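Side-chain contacts in SusD family protein (Bacteroides uniformis, PDB 7KV1), which probably binds beta-glucan at the cell surface of a human gut bacterium, as a SusD-family surface glycan-binding protein with a tetratricopeptide-like helical scaffold: residues Asn72-Ile77 and Asn107-Leu112; Thr229-Tyr234 and Lys258-Ser263; Ser419-Gly424 and Glu476-Ala481; Glu436-Thr439 and Gly445-Asn448. All coordinates share one frame; numbering follows the deposited sequence.

Overall arrangement
The four contacts sample one helical SusD-family fold from its interior to its surface. Contact 1 is the most central, its centre about 11 Å from that of the chain, and lies across that centre from contacts 2 and 4. Contact 2 joins two consecutive helices and reaches the cobalt hexammine through I261 and S263, at and just past the end of helix 250-262. Helices 408-420 and 429-440, consecutive in the chain, link contacts 3 and 4, whose centres are about 18 Å apart. Contact 2 comes within about 7 Å of contact 3 and about 6 Å of contact 4, between nearest atoms. Y408, at the start of helix 408-420, also hydrogen-bonds the cobalt hexammine.

Contact 1: Asn72-Ile77 and Asn107-Leu112; sequences NIDGEI and NTLGSL
D74 meets L109 and L112 with both branches of its carboxylate, a buried acid set against two leucines. D74 and L109 lie flank to flank, pointing contrary ways, and the CB of D74 lies 3.9 Å from L109 CD1. Further out, D74 OD1 rests 3.8 Å from L109 CD2, so the leucine fork runs along the flank of the aspartate. L112, by contrast, meets D74 head on. Its CD1 methyl approaches D74 OD2 to 3.4 Å, and its CD2 methyl is 3.5 Å from the same D74 OD2, so both tips of the fork embrace one oxygen.

The carboxylate of D74 reaches them because its CG stands beside the backbone N, anti to the carbonyl carbon (chi1 -65°). In L112 a first torsion of -140°, away from the staggered positions, puts both methyls beside that oxygen. The polar end of D74 is not abandoned among methyl groups: OD2 accepts a hydrogen bond from N69 ND2. Y162 of helix 138-162 touches D74, L109 and L112 alike and helps enclose the group.

L109 is the N-cap residue of helix 110-129, so the short helix 71-76 packs against the start of a long one, as expected in the largely helical SusD-type fold, whose family belongs with tetratricopeptide-like proteins.

Contact 2: Thr229-Tyr234 and Lys258-Ser263; sequences TQAMAY and KELIDS. With NCO (cobalt hexammine(III)), chain C.
Y234 and E259 are joined at their ends: the phenol OH donates a hydrogen bond of 2.8 Å to E259 OE1. The donor arrives on the syn side of that oxygen, though 35° out of the carboxylate plane. The side chains cross at about a right angle, with ring and carboxylate planes 67° apart, and the glutamate reaches the phenol because its chain is extended beyond CG. The ring has other neighbours: Q230 O lies 3.3 Å above one face, offset toward the rim, and Y256 stacks with Y234.

L260 approaches the same ring at its edge, near the plane, its CD2 methyl 4.0 Å from Y234 CD2. The methyl also packs on A231, where L260 CD2 and A231 CB are 3.7 Å apart. A serine in place of Y234 would probably leave E259 without its phenol partner and open a gap beside L260 CD2.

These contacts join helices 230-244 and 250-262, two consecutive helices, a pairing consistent with the tetratricopeptide-like architecture of the SusD family. Their short segments run roughly antiparallel, at 136°, with axes 10.8 Å apart at closest approach. F266 and I287 pack on both A231 and L260.

Beyond L260, the last turn of helix 250-262 and the residue just after it offer carbonyls to cobalt hexammine. I261 O accepts from three ammines, including N5 at 2.9 Å, and S263 O likewise takes three, including N5 at 3.0 Å. F266 O and Y408 OH bond the same complex cation, whose charge probably suits the partly negative end of a helix.

Contact 3: Ser419-Gly424 and Glu476-Ala481; sequences SLRTGG and EGISGA
R421 lays its guanidinium group across the aliphatic branch of I478, and van der Waals contact is what joins the two segments. I478 CG1 stands 3.3 Å above one face of the guanidinium plane, offset toward its rim, with the two side chains nearly perpendicular. R421 NH1 does most of the touching, at 3.5 Å from I478 CG1 and equally 3.5 Å from I478 CD1. A bend in the arginine chain at chi3 (64°) swings the planar group over the isoleucine.

The polar interactions of the arginine lie outside the two segments. NH1 forms a salt bridge with E417 OE2, one turn earlier, on helix 408-420, and NH2 donates to N245 OD1. Together they hold the guanidinium in place above I478. A methionine at R421 would probably leave E417 and N245 without their mate, and one side of I478 less well covered.

Backbone bonds shape both segments. S419 O takes T422 N at 3.1 Å and G424 N at 2.8 Å, while G423 turns the chain with a positive phi of 92°. Across the contact, I478 to A481 form a type I turn closed by A481 N to I478 O.

V451 touches both R421 and I478, so the start of helix 451-461 borders the join between the terminating turn of helix 408-420 and the loop after helix 468-474, at the periphery of the helical SusD fold.

Contact 4: Glu436-Thr439 and Gly445-Asn448; sequences EVRT and GLAN
The guanidinium group of R438 has L446 over one face, with the CD2 methyl 3.7 Å above the plane and offset toward the rim. That methyl lies 3.8 Å from R438 NE and 3.9 Å from R438 CZ, so it covers the inner part of the group more than its tips. The backbone of G445 approaches obliquely. Around the same flat group the N-H donors turn elsewhere: NE gives a hydrogen bond to A444 O, and NH1 forms a salt bridge with E457 OE1 of helix 451-461.

The aliphatic part of the arginine shares in the contact, for R438 CD comes within 3.7 Å of L446 CG. The leucine lies athwart the arginine chain. A bend at chi3 (60°) carries the guanidinium round, and rotation about CD-NE (chi4 87°) then turns the flat group so that one face meets the leucine.

Only a short connection separates the segments, with helix 429-440 leading through a loop into helix 451-461. This is a helix-loop-helix connection, consistent with the tetratricopeptide-like character of the family. Its chain closes tightly, as the CA atoms of R438 and G445 are 6.1 Å apart.

N435, one turn before T439, steadies both sides of the connection: its OD1 accepts from L446 N, while its carbonyl O bonds T439 OG1. L446 also touches D453 of helix 451-461, and A447 O accepts from K431 NZ.

Contact 1: Asn72-Ile77 and Asn107-Leu112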
loop_
_atom_site.group_PDB
_atom_site.type_symbol
_atom_site.label_atom_id
_atom_site.label_comp_id
_atom_site.label_asym_id
_atom_site.label_seq_id
_atom_site.Cartn_x
_atom_site.Cartn_y
_atom_site.Cartn_z
ATOM N N ASN A 72 -2.491 3.192 -4.033
ATOM C CA ASN A 72 -2.791 1.871 -4.647
ATOM C C ASN A 72 -2.472 1.955 -6.142
ATOM O O ASN A 72 -1.951 0.948 -6.667
ATOM C CB ASN A 72 -4.194 1.327 -4.329
ATOM C CG ASN A 72 -5.335 2.196 -4.823
ATOM O OD1 ASN A 72 -5.213 3.427 -4.880
ATOM N ND2 ASN A 72 -6.470 1.569 -5.158
ATOM N N ILE A 73 -2.731 3.093 -6.813
ATOM C CA ILE A 73 -2.340 3.270 -8.236
ATOM C C ILE A 73 -0.813 3.090 -8.311
ATOM O O ILE A 73 -0.347 2.303 -9.149
ATOM C CB ILE A 73 -2.818 4.612 -8.838
ATOM C CG1 ILE A 73 -4.348 4.673 -8.915
ATOM C CG2 ILE A 73 -2.174 4.831 -10.184
ATOM C CD1 ILE A 73 -4.886 6.029 -9.285
ATOM N N ASP A 74 -0.070 3.783 -7.459
ATOM C CA ASP A 74 1.420 3.764 -7.491
ATOM C C ASP A 74 1.901 2.321 -7.267
ATOM O O ASP A 74 2.855 1.886 -7.963
ATOM C CB ASP A 74 2.002 4.747 -6.475
ATOM C CG ASP A 74 1.702 6.221 -6.738
ATOM O OD1 ASP A 74 1.174 6.556 -7.840
ATOM O OD2 ASP A 74 2.014 7.031 -5.856
ATOM N N GLY A 75 1.232 1.572 -6.377
ATOM C CA GLY A 75 1.598 0.185 -6.066
ATOM C C GLY A 75 1.110 -0.815 -7.108
ATOM O O GLY A 75 1.539 -1.990 -7.051
ATOM N N GLU A 76 0.261 -0.416 -8.059
ATOM C CA GLU A 76 -0.353 -1.386 -8.998
ATOM C C GLU A 76 0.253 -1.205 -10.397
ATOM O O GLU A 76 0.432 -2.215 -11.097
ATOM C CB GLU A 76 -1.880 -1.244 -9.010
ATOM C CG GLU A 76 -2.575 -1.699 -7.747
ATOM C CD GLU A 76 -2.834 -3.191 -7.648
ATOM O OE1 GLU A 76 -2.496 -3.917 -8.598
ATOM O OE2 GLU A 76 -3.310 -3.619 -6.596
ATOM N N ILE A 77 0.552 0.015 -10.822
ATOM C CA ILE A 77 0.850 0.278 -12.260
ATOM C C ILE A 77 2.071 -0.506 -12.740
ATOM O O ILE A 77 2.136 -0.767 -13.943
ATOM C CB ILE A 77 0.952 1.774 -12.606
ATOM C CG1 ILE A 77 1.961 2.542 -11.742
ATOM C CG2 ILE A 77 -0.449 2.395 -12.560
ATOM C CD1 ILE A 77 2.250 3.959 -12.262
ATOM N N ASN A 107 9.911 11.809 -15.585
ATOM C CA ASN A 107 8.681 10.977 -15.705
ATOM C C ASN A 107 8.750 9.874 -14.641
ATOM O O ASN A 107 9.104 8.723 -14.971
ATOM C CB ASN A 107 8.515 10.394 -17.110
ATOM C CG ASN A 107 8.172 11.445 -18.141
ATOM O OD1 ASN A 107 7.029 11.881 -18.215
ATOM N ND2 ASN A 107 9.164 11.887 -18.894
ATOM N N THR A 108 8.458 10.240 -13.402
ATOM C CA THR A 108 8.595 9.366 -12.214
ATOM C C THR A 108 7.556 9.800 -11.173
ATOM O O THR A 108 6.616 10.540 -11.530
ATOM C CB THR A 108 10.057 9.398 -11.767
ATOM O OG1 THR A 108 10.256 8.325 -10.842
ATOM C CG2 THR A 108 10.422 10.736 -11.163
ATOM N N LEU A 109 7.669 9.334 -9.938
ATOM C CA LEU A 109 6.733 9.686 -8.837
ATOM C C LEU A 109 7.377 10.728 -7.903
ATOM O O LEU A 109 7.429 10.516 -6.695
ATOM C CB LEU A 109 6.360 8.386 -8.141
ATOM C CG LEU A 109 5.539 7.412 -8.983
ATOM C CD1 LEU A 109 5.211 6.175 -8.192
ATOM C CD2 LEU A 109 4.252 8.055 -9.479
ATOM N N GLY A 110 7.800 11.861 -8.448
ATOM C CA GLY A 110 8.441 12.950 -7.679
ATOM C C GLY A 110 7.588 13.433 -6.521
ATOM O O GLY A 110 8.143 13.763 -5.459
ATOM N N SER A 111 6.266 13.487 -6.700
ATOM C CA SER A 111 5.334 14.002 -5.668
ATOM C C SER A 111 5.387 13.113 -4.419
ATOM O O SER A 111 5.299 13.647 -3.297
ATOM C CB SER A 111 3.924 14.144 -6.222
ATOM O OG SER A 111 3.435 12.871 -6.537
ATOM N N LEU A 112 5.579 11.803 -4.592
ATOM C CA LEU A 112 5.629 10.837 -3.471
ATOM C C LEU A 112 6.863 11.142 -2.622
ATOM O O LEU A 112 6.754 11.110 -1.387
ATOM C CB LEU A 112 5.663 9.413 -4.048
ATOM C CG LEU A 112 4.831 8.374 -3.334
ATOM C CD1 LEU A 112 3.374 8.824 -3.255
ATOM C CD2 LEU A 112 4.959 7.015 -4.019
#

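Contact 2: Thr229-Tyr234 and Lys258-Ser263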
loop_
_atom_site.group_PDB
_atom_site.type_symbol
_atom_site.label_atom_id
_atom_site.label_comp_id
_atom_site.label_asym_id
_atom_site.label_seq_id
_atom_site.Cartn_x
_atom_site.Cartn_y
_atom_site.Cartn_z
ATOM N N THR A 229 -0.726 2.191 15.509
ATOM C CA THR A 229 -0.905 1.229 16.615
ATOM C C THR A 229 0.248 0.230 16.598
ATOM O O THR A 229 1.010 0.163 15.608
ATOM C CB THR A 229 -2.254 0.512 16.523
ATOM O OG1 THR A 229 -2.238 -0.184 15.283
ATOM C CG2 THR A 229 -3.449 1.446 16.582
ATOM N N GLN A 230 0.364 -0.542 17.664
ATOM C CA GLN A 230 1.381 -1.594 17.743
ATOM C C GLN A 230 1.057 -2.627 16.650
ATOM O O GLN A 230 1.995 -3.181 16.071
ATOM C CB GLN A 230 1.399 -2.140 19.159
ATOM C CG GLN A 230 2.522 -3.119 19.393
ATOM C CD GLN A 230 3.814 -2.441 19.723
ATOM O OE1 GLN A 230 4.018 -1.265 19.404
ATOM N NE2 GLN A 230 4.700 -3.205 20.349
ATOM N N ALA A 231 -0.216 -2.934 16.416
ATOM C CA ALA A 231 -0.612 -3.907 15.366
ATOM C C ALA A 231 -0.142 -3.363 14.011
ATOM O O ALA A 231 0.372 -4.116 13.193
ATOM C CB ALA A 231 -2.099 -4.150 15.369
ATOM N N MET A 232 -0.319 -2.074 13.770
ATOM C CA MET A 232 0.105 -1.478 12.482
ATOM C C MET A 232 1.625 -1.610 12.365
ATOM O O MET A 232 2.103 -1.909 11.255
ATOM C CB MET A 232 -0.348 -0.025 12.354
ATOM C CG MET A 232 0.134 0.637 11.087
ATOM S SD MET A 232 1.586 1.647 11.388
ATOM C CE MET A 232 1.737 2.513 9.825
ATOM N N ALA A 233 2.346 -1.406 13.474
ATOM C CA ALA A 233 3.817 -1.511 13.580
ATOM C C ALA A 233 4.270 -2.925 13.200
ATOM O O ALA A 233 5.269 -3.081 12.439
ATOM C CB ALA A 233 4.276 -1.145 14.982
ATOM N N TYR A 234 3.609 -3.933 13.761
ATOM C CA TYR A 234 3.866 -5.359 13.420
ATOM C C TYR A 234 3.743 -5.595 11.897
ATOM O O TYR A 234 4.536 -6.331 11.326
ATOM C CB TYR A 234 2.901 -6.278 14.182
ATOM C CG TYR A 234 3.088 -6.342 15.677
ATOM C CD1 TYR A 234 4.201 -5.813 16.312
ATOM C CD2 TYR A 234 2.179 -7.035 16.455
ATOM C CE1 TYR A 234 4.348 -5.883 17.690
ATOM C CE2 TYR A 234 2.332 -7.143 17.829
ATOM C CZ TYR A 234 3.425 -6.567 18.452
ATOM O OH TYR A 234 3.569 -6.695 19.808
ATOM N N LYS A 258 1.764 -13.930 14.790
ATOM C CA LYS A 258 1.076 -14.872 15.722
ATOM C C LYS A 258 0.491 -14.147 16.934
ATOM O O LYS A 258 -0.550 -14.606 17.406
ATOM C CB LYS A 258 2.016 -15.994 16.152
ATOM C CG LYS A 258 2.197 -17.018 15.048
ATOM C CD LYS A 258 3.361 -17.945 15.244
ATOM C CE LYS A 258 3.124 -19.027 16.268
ATOM N NZ LYS A 258 4.297 -19.929 16.225
ATOM N N GLU A 259 1.085 -13.048 17.408
ATOM C CA GLU A 259 0.429 -12.243 18.472
ATOM C C GLU A 259 -0.916 -11.729 17.947
ATOM O O GLU A 259 -1.838 -11.662 18.732
ATOM C CB GLU A 259 1.218 -11.006 18.898
ATOM C CG GLU A 259 2.563 -11.314 19.500
ATOM C CD GLU A 259 3.271 -10.057 19.998
ATOM O OE1 GLU A 259 2.603 -9.188 20.604
ATOM O OE2 GLU A 259 4.491 -9.952 19.750
ATOM N N LEU A 260 -1.005 -11.274 16.694
ATOM C CA LEU A 260 -2.284 -10.726 16.179
ATOM C C LEU A 260 -3.266 -11.886 15.982
ATOM O O LEU A 260 -4.444 -11.707 16.282
ATOM C CB LEU A 260 -2.036 -9.973 14.865
ATOM C CG LEU A 260 -1.161 -8.731 14.996
ATOM C CD1 LEU A 260 -1.025 -8.044 13.656
ATOM C CD2 LEU A 260 -1.689 -7.797 16.076
ATOM N N ILE A 261 -2.791 -13.019 15.458
ATOM C CA ILE A 261 -3.615 -14.252 15.272
ATOM C C ILE A 261 -4.079 -14.770 16.653
ATOM O O ILE A 261 -5.184 -15.302 16.729
ATOM C CB ILE A 261 -2.820 -15.275 14.439
ATOM C CG1 ILE A 261 -2.557 -14.738 13.031
ATOM C CG2 ILE A 261 -3.512 -16.617 14.371
ATOM C CD1 ILE A 261 -1.525 -15.508 12.269
ATOM N N ASP A 262 -3.279 -14.630 17.709
ATOM C CA ASP A 262 -3.627 -15.114 19.075
ATOM C C ASP A 262 -4.518 -14.104 19.796
ATOM O O ASP A 262 -5.063 -14.448 20.841
ATOM C CB ASP A 262 -2.379 -15.402 19.905
ATOM C CG ASP A 262 -1.624 -16.626 19.419
ATOM O OD1 ASP A 262 -2.205 -17.399 18.633
ATOM O OD2 ASP A 262 -0.458 -16.771 19.792
ATOM N N SER A 263 -4.678 -12.908 19.263
ATOM C CA SER A 263 -5.442 -11.817 19.897
ATOM C C SER A 263 -6.953 -12.023 19.750
ATOM O O SER A 263 -7.435 -12.422 18.705
ATOM C CB SER A 263 -5.062 -10.491 19.327
ATOM O OG SER A 263 -6.028 -9.519 19.694
HETATM CO CO NCO C . -8.880 -15.048 16.438
HETATM N N1 NCO C . -9.882 -13.651 17.474
HETATM N N2 NCO C . -7.741 -16.420 15.541
HETATM N N3 NCO C . -10.281 -16.505 16.858
HETATM N N4 NCO C . -7.892 -15.503 18.082
HETATM N N5 NCO C . -7.466 -13.649 15.983
HETATM N N6 NCO C . -9.877 -14.630 14.783
#

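Contact 3: Ser419-Gly424 and Glu476-Ala481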
loop_
_atom_site.group_PDB
_atom_site.type_symbol
_atom_site.label_atom_id
_atom_site.label_comp_id
_atom_site.label_asym_id
_atom_site.label_seq_id
_atom_site.Cartn_x
_atom_site.Cartn_y
_atom_site.Cartn_z
ATOM N N SER A 419 6.030 -18.840 8.262
ATOM C CA SER A 419 6.099 -20.195 8.848
ATOM C C SER A 419 6.783 -21.101 7.823
ATOM O O SER A 419 7.812 -21.756 8.163
ATOM C CB SER A 419 4.727 -20.687 9.236
ATOM O OG SER A 419 4.739 -22.058 9.553
ATOM N N LEU A 420 6.281 -21.127 6.589
ATOM C CA LEU A 420 6.875 -22.024 5.578
ATOM C C LEU A 420 8.335 -21.651 5.357
ATOM O O LEU A 420 9.108 -22.567 5.101
ATOM C CB LEU A 420 6.063 -21.976 4.289
ATOM C CG LEU A 420 4.632 -22.488 4.437
ATOM C CD1 LEU A 420 3.831 -22.145 3.199
ATOM C CD2 LEU A 420 4.605 -23.980 4.745
ATOM N N ARG A 421 8.727 -20.382 5.446
ATOM C CA ARG A 421 10.136 -20.060 5.093
ATOM C C ARG A 421 11.055 -20.185 6.314
ATOM O O ARG A 421 12.236 -19.868 6.166
ATOM C CB ARG A 421 10.254 -18.688 4.433
ATOM C CG ARG A 421 9.449 -18.562 3.157
ATOM C CD ARG A 421 9.393 -17.174 2.578
ATOM N NE ARG A 421 10.686 -16.690 2.148
ATOM C CZ ARG A 421 10.922 -15.439 1.742
ATOM N NH1 ARG A 421 9.945 -14.533 1.692
ATOM N NH2 ARG A 421 12.141 -15.101 1.392
ATOM N N THR A 422 10.564 -20.628 7.470
ATOM C CA THR A 422 11.410 -20.888 8.660
ATOM C C THR A 422 11.290 -22.375 9.039
ATOM O O THR A 422 11.430 -22.694 10.220
ATOM C CB THR A 422 11.033 -19.918 9.788
ATOM O OG1 THR A 422 9.657 -20.087 10.098
ATOM C CG2 THR A 422 11.270 -18.462 9.438
ATOM N N GLY A 423 10.935 -23.229 8.075
ATOM C CA GLY A 423 10.893 -24.695 8.225
ATOM C C GLY A 423 9.531 -25.214 8.654
ATOM O O GLY A 423 9.479 -26.368 9.000
ATOM N N GLY A 424 8.465 -24.403 8.656
ATOM C CA GLY A 424 7.141 -24.816 9.155
ATOM C C GLY A 424 6.486 -25.856 8.269
ATOM O O GLY A 424 6.834 -25.985 7.058
ATOM N N GLU A 476 11.584 -12.518 -6.277
ATOM C CA GLU A 476 12.907 -12.798 -6.885
ATOM C C GLU A 476 13.834 -13.484 -5.861
ATOM O O GLU A 476 14.740 -14.209 -6.296
ATOM C CB GLU A 476 13.509 -11.536 -7.503
ATOM C CG GLU A 476 12.723 -11.045 -8.705
ATOM C CD GLU A 476 12.748 -12.005 -9.884
ATOM O OE1 GLU A 476 13.816 -12.587 -10.135
ATOM O OE2 GLU A 476 11.696 -12.221 -10.503
ATOM N N GLY A 477 13.650 -13.251 -4.564
ATOM C CA GLY A 477 14.492 -13.828 -3.521
ATOM C C GLY A 477 13.815 -15.031 -2.882
ATOM O O GLY A 477 14.372 -15.517 -1.897
ATOM N N ILE A 478 12.696 -15.528 -3.420
ATOM C CA ILE A 478 11.913 -16.623 -2.771
ATOM C C ILE A 478 12.075 -17.912 -3.577
ATOM O O ILE A 478 11.487 -18.028 -4.676
ATOM C CB ILE A 478 10.429 -16.266 -2.618
ATOM C CG1 ILE A 478 10.256 -14.996 -1.785
ATOM C CG2 ILE A 478 9.678 -17.472 -2.049
ATOM C CD1 ILE A 478 8.831 -14.555 -1.660
ATOM N N SER A 479 12.774 -18.877 -2.976
ATOM C CA SER A 479 13.126 -20.180 -3.591
ATOM C C SER A 479 11.930 -20.909 -4.244
ATOM O O SER A 479 12.021 -21.332 -5.436
ATOM C CB SER A 479 13.811 -21.044 -2.559
ATOM O OG SER A 479 14.476 -22.033 -3.274
ATOM N N GLY A 480 10.831 -21.090 -3.548
ATOM C CA GLY A 480 9.726 -21.870 -4.157
ATOM C C GLY A 480 8.684 -21.029 -4.897
ATOM O O GLY A 480 7.576 -21.550 -5.099
ATOM N N ALA A 481 8.991 -19.800 -5.320
ATOM C CA ALA A 481 8.043 -18.967 -6.100
ATOM C C ALA A 481 7.961 -19.525 -7.527
ATOM O O ALA A 481 9.003 -19.704 -8.124
ATOM C CB ALA A 481 8.453 -17.513 -6.122
#

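Contact 4: Glu436-Thr439 and Gly445-Asn448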
loop_
_atom_site.group_PDB
_atom_site.type_symbol
_atom_site.label_atom_id
_atom_site.label_comp_id
_atom_site.label_asym_id
_atom_site.label_seq_id
_atom_site.Cartn_x
_atom_site.Cartn_y
_atom_site.Cartn_z
ATOM N N GLU A 436 -8.223 -20.266 6.293
ATOM C CA GLU A 436 -9.183 -19.282 6.889
ATOM C C GLU A 436 -9.507 -18.195 5.846
ATOM O O GLU A 436 -10.678 -17.815 5.729
ATOM C CB GLU A 436 -8.544 -18.694 8.147
ATOM C CG GLU A 436 -9.439 -18.034 9.170
ATOM C CD GLU A 436 -8.780 -17.966 10.556
ATOM O OE1 GLU A 436 -8.082 -18.988 10.919
ATOM O OE2 GLU A 436 -8.904 -16.882 11.283
ATOM N N VAL A 437 -8.491 -17.722 5.123
ATOM C CA VAL A 437 -8.639 -16.760 3.992
ATOM C C VAL A 437 -9.403 -17.439 2.848
ATOM O O VAL A 437 -10.345 -16.819 2.348
ATOM C CB VAL A 437 -7.280 -16.194 3.533
ATOM C CG1 VAL A 437 -7.408 -15.258 2.348
ATOM C CG2 VAL A 437 -6.547 -15.478 4.662
ATOM N N ARG A 438 -9.018 -18.632 2.416
ATOM C CA ARG A 438 -9.704 -19.329 1.286
ATOM C C ARG A 438 -11.168 -19.571 1.649
ATOM O O ARG A 438 -12.034 -19.276 0.828
ATOM C CB ARG A 438 -9.009 -20.648 0.986
ATOM C CG ARG A 438 -7.651 -20.473 0.333
ATOM C CD ARG A 438 -7.075 -21.754 -0.225
ATOM N NE ARG A 438 -7.878 -22.387 -1.256
ATOM C CZ ARG A 438 -7.826 -22.110 -2.559
ATOM N NH1 ARG A 438 -7.047 -21.141 -3.040
ATOM N NH2 ARG A 438 -8.595 -22.804 -3.379
ATOM N N THR A 439 -11.440 -20.050 2.863
ATOM C CA THR A 439 -12.821 -20.363 3.321
ATOM C C THR A 439 -13.671 -19.087 3.308
ATOM O O THR A 439 -14.832 -19.157 2.887
ATOM C CB THR A 439 -12.830 -21.000 4.717
ATOM O OG1 THR A 439 -12.069 -22.183 4.579
ATOM C CG2 THR A 439 -14.214 -21.388 5.195
ATOM N N GLY A 445 -10.503 -25.422 1.230
ATOM C CA GLY A 445 -9.160 -25.360 1.850
ATOM C C GLY A 445 -8.163 -26.177 1.039
ATOM O O GLY A 445 -8.622 -27.081 0.288
ATOM N N LEU A 446 -6.864 -25.847 1.105
ATOM C CA LEU A 446 -5.787 -26.688 0.532
ATOM C C LEU A 446 -5.412 -27.747 1.584
ATOM O O LEU A 446 -5.358 -27.392 2.747
ATOM C CB LEU A 446 -4.576 -25.832 0.163
ATOM C CG LEU A 446 -4.846 -24.705 -0.834
ATOM C CD1 LEU A 446 -3.564 -24.006 -1.222
ATOM C CD2 LEU A 446 -5.538 -25.227 -2.075
ATOM N N ALA A 447 -5.162 -28.992 1.175
ATOM C CA ALA A 447 -4.749 -30.082 2.104
ATOM C C ALA A 447 -3.285 -29.933 2.525
ATOM O O ALA A 447 -2.887 -30.504 3.548
ATOM C CB ALA A 447 -5.000 -31.433 1.472
ATOM N N ASN A 448 -2.485 -29.257 1.732
ATOM C CA ASN A 448 -1.056 -28.990 2.025
ATOM C C ASN A 448 -0.748 -27.620 1.412
ATOM O O ASN A 448 -1.275 -27.363 0.337
ATOM C CB ASN A 448 -0.128 -30.083 1.488
ATOM C CG ASN A 448 1.332 -29.862 1.858
ATOM O OD1 ASN A 448 1.689 -29.808 3.026
ATOM N ND2 ASN A 448 2.197 -29.712 0.875
#